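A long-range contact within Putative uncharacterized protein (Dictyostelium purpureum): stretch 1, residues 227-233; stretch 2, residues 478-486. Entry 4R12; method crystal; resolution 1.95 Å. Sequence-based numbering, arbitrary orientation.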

# COMPACT_ATOMS: atom_id res chain seq x y z
N PHE A 227 4.23 -1.85 -11.74
CA PHE A 227 3.27 -2.93 -11.98
C PHE A 227 2.52 -3.20 -10.69
O PHE A 227 3.02 -3.90 -9.81
CB PHE A 227 3.98 -4.21 -12.46
CG PHE A 227 4.80 -4.01 -13.70
CD1 PHE A 227 4.17 -3.84 -14.93
CD2 PHE A 227 6.17 -3.97 -13.65
CE1 PHE A 227 4.92 -3.63 -16.08
CE2 PHE A 227 6.92 -3.77 -14.79
CZ PHE A 227 6.29 -3.60 -16.02
N ARG A 228 1.32 -2.64 -10.57
CA ARG A 228 0.67 -2.58 -9.26
C ARG A 228 0.16 -3.94 -8.74
O ARG A 228 -0.09 -4.08 -7.54
CB ARG A 228 -0.45 -1.53 -9.29
CG ARG A 228 0.13 -0.08 -9.25
CD ARG A 228 -0.90 1.00 -9.58
NE ARG A 228 -1.12 1.17 -11.02
CZ ARG A 228 -0.31 1.85 -11.84
NH1 ARG A 228 0.79 2.44 -11.36
NH2 ARG A 228 -0.59 1.94 -13.14
N ASP A 229 0.05 -4.94 -9.61
CA ASP A 229 -0.27 -6.29 -9.14
C ASP A 229 0.92 -6.91 -8.42
O ASP A 229 0.79 -7.95 -7.79
CB ASP A 229 -0.70 -7.20 -10.29
CG ASP A 229 -2.01 -6.77 -10.91
OD1 ASP A 229 -2.98 -6.53 -10.15
OD2 ASP A 229 -2.06 -6.65 -12.15
N LEU A 230 2.09 -6.26 -8.51
CA LEU A 230 3.30 -6.76 -7.87
C LEU A 230 3.72 -5.88 -6.70
O LEU A 230 4.87 -5.94 -6.26
CB LEU A 230 4.47 -6.83 -8.87
CG LEU A 230 4.26 -7.76 -10.07
CD1 LEU A 230 5.46 -7.72 -11.02
CD2 LEU A 230 4.01 -9.18 -9.55
N SER A 231 2.79 -5.09 -6.18
CA SER A 231 3.09 -4.09 -5.16
C SER A 231 3.16 -4.66 -3.73
O SER A 231 2.36 -4.26 -2.86
CB SER A 231 2.04 -2.97 -5.22
OG SER A 231 0.73 -3.50 -5.08
N ILE A 232 4.11 -5.57 -3.51
CA ILE A 232 4.39 -6.11 -2.18
C ILE A 232 4.77 -4.99 -1.22
O ILE A 232 4.28 -4.94 -0.08
CB ILE A 232 5.53 -7.15 -2.24
CG1 ILE A 232 5.13 -8.31 -3.15
CG2 ILE A 232 5.92 -7.65 -0.82
CD1 ILE A 232 6.19 -9.39 -3.26
N GLY A 233 5.63 -4.06 -1.68
CA GLY A 233 6.11 -2.95 -0.86
C GLY A 233 6.56 -3.39 0.53
O GLY A 233 6.04 -2.90 1.53
N LEU A 478 -7.16 -14.25 -6.31
CA LEU A 478 -6.77 -14.54 -7.69
C LEU A 478 -5.25 -14.43 -7.90
O LEU A 478 -4.66 -15.18 -8.68
CB LEU A 478 -7.49 -13.58 -8.64
CG LEU A 478 -9.02 -13.68 -8.61
CD1 LEU A 478 -9.68 -12.59 -9.45
CD2 LEU A 478 -9.49 -15.07 -9.04
N ASN A 479 -4.63 -13.51 -7.18
CA ASN A 479 -3.20 -13.26 -7.27
C ASN A 479 -2.54 -13.58 -5.93
O ASN A 479 -2.86 -12.96 -4.91
CB ASN A 479 -2.96 -11.80 -7.70
CG ASN A 479 -1.47 -11.43 -7.77
OD1 ASN A 479 -0.61 -12.30 -7.71
ND2 ASN A 479 -1.19 -10.13 -7.93
N GLU A 480 -1.64 -14.56 -5.91
CA GLU A 480 -1.01 -14.95 -4.65
C GLU A 480 0.18 -14.08 -4.32
O GLU A 480 0.75 -14.19 -3.25
CB GLU A 480 -0.59 -16.43 -4.69
CG GLU A 480 -1.76 -17.38 -4.91
CD GLU A 480 -1.36 -18.85 -4.77
OE1 GLU A 480 -0.21 -19.20 -5.12
OE2 GLU A 480 -2.19 -19.65 -4.31
N VAL A 481 0.59 -13.22 -5.25
CA VAL A 481 1.59 -12.21 -4.88
C VAL A 481 0.91 -11.18 -4.01
O VAL A 481 -0.08 -10.60 -4.42
CB VAL A 481 2.21 -11.51 -6.11
CG1 VAL A 481 3.21 -10.41 -5.64
CG2 VAL A 481 2.89 -12.51 -7.02
N PRO A 482 1.42 -10.97 -2.78
CA PRO A 482 0.79 -9.92 -1.98
C PRO A 482 0.90 -8.58 -2.71
O PRO A 482 1.99 -8.25 -3.18
CB PRO A 482 1.63 -9.88 -0.69
CG PRO A 482 2.47 -11.14 -0.71
CD PRO A 482 2.62 -11.53 -2.15
N ASN A 483 -0.20 -7.86 -2.86
CA ASN A 483 -0.12 -6.54 -3.47
C ASN A 483 -1.09 -5.59 -2.79
O ASN A 483 -2.28 -5.88 -2.68
CB ASN A 483 -0.38 -6.61 -4.99
CG ASN A 483 -1.75 -7.21 -5.34
OD1 ASN A 483 -2.62 -6.50 -5.86
ND2 ASN A 483 -1.92 -8.51 -5.11
N PHE A 484 -0.58 -4.46 -2.31
CA PHE A 484 -1.35 -3.57 -1.44
C PHE A 484 -1.65 -2.21 -2.08
O PHE A 484 -2.02 -1.26 -1.39
CB PHE A 484 -0.60 -3.38 -0.11
CG PHE A 484 -0.45 -4.67 0.66
CD1 PHE A 484 -1.47 -5.12 1.49
CD2 PHE A 484 0.70 -5.45 0.54
CE1 PHE A 484 -1.35 -6.32 2.19
CE2 PHE A 484 0.82 -6.65 1.24
CZ PHE A 484 -0.22 -7.08 2.07
N TYR A 485 -1.53 -2.13 -3.40
CA TYR A 485 -2.03 -0.94 -4.09
C TYR A 485 -3.52 -0.82 -3.77
O TYR A 485 -4.24 -1.81 -3.79
CB TYR A 485 -1.79 -1.05 -5.60
CG TYR A 485 -2.60 -0.07 -6.41
CD1 TYR A 485 -2.47 1.30 -6.21
CD2 TYR A 485 -3.46 -0.52 -7.41
CE1 TYR A 485 -3.21 2.21 -6.98
CE2 TYR A 485 -4.20 0.38 -8.18
CZ TYR A 485 -4.07 1.74 -7.95
OH TYR A 485 -4.79 2.63 -8.70
N SER A 486 -3.97 0.39 -3.42
CA SER A 486 -5.33 0.58 -2.94
C SER A 486 -6.40 0.25 -3.98
O SER A 486 -7.53 -0.09 -3.62
CB SER A 486 -5.52 2.04 -2.48
OG SER A 486 -5.46 2.91 -3.59
O HOH W 1 -3.54 -8.11 -8.01

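Two mostly irregular stretches, whose touching residues are at least 249 apart in sequence, meet here and bury 491 Å² between them. Ser 231 makes two of the three direct hydrogen bonds between the stretches. Ser 231 O accepts one from Phe 484 N at 3.0 Å. Its chi1 is p, which places Ser 231 OG 2.7 Å from Arg 228 O, to which it donates. Ser 231 OG also accepts from Tyr 485 N at 3.1 Å. A small hydroxyl side chain thus serves both stretches at once.

The CA-to-CB bond of Arg 228 points toward the other stretch. With chi1 m and chi2 t, Arg 228 CD lies over one face of the Tyr 485 ring, 3.4 Å from its centroid, a CH-pi contact. The guanidinium is farther off; NE and NH2 are hydrogen-bonded elsewhere in the structure.

Asn 479, chi1 t, reaches across so that Asn 479 ND2 donates to Asp 229 O at 2.9 Å. Its OD1 accepts from Val 481 N. Asn 483, chi1 p, turns ND2 back to Val 481 O. A water joins Asp 229 OD1, Asn 479 ND2 and Asn 483 OD1.

Buried Ile 232 (chi1 m, chi2 t) sets CG1 3.8 Å from Val 481 CG1 and 4.2 Å from Pro 482 CD. Leu 230 starts away, but its end comes nearer. Apolar side chains suit this patch.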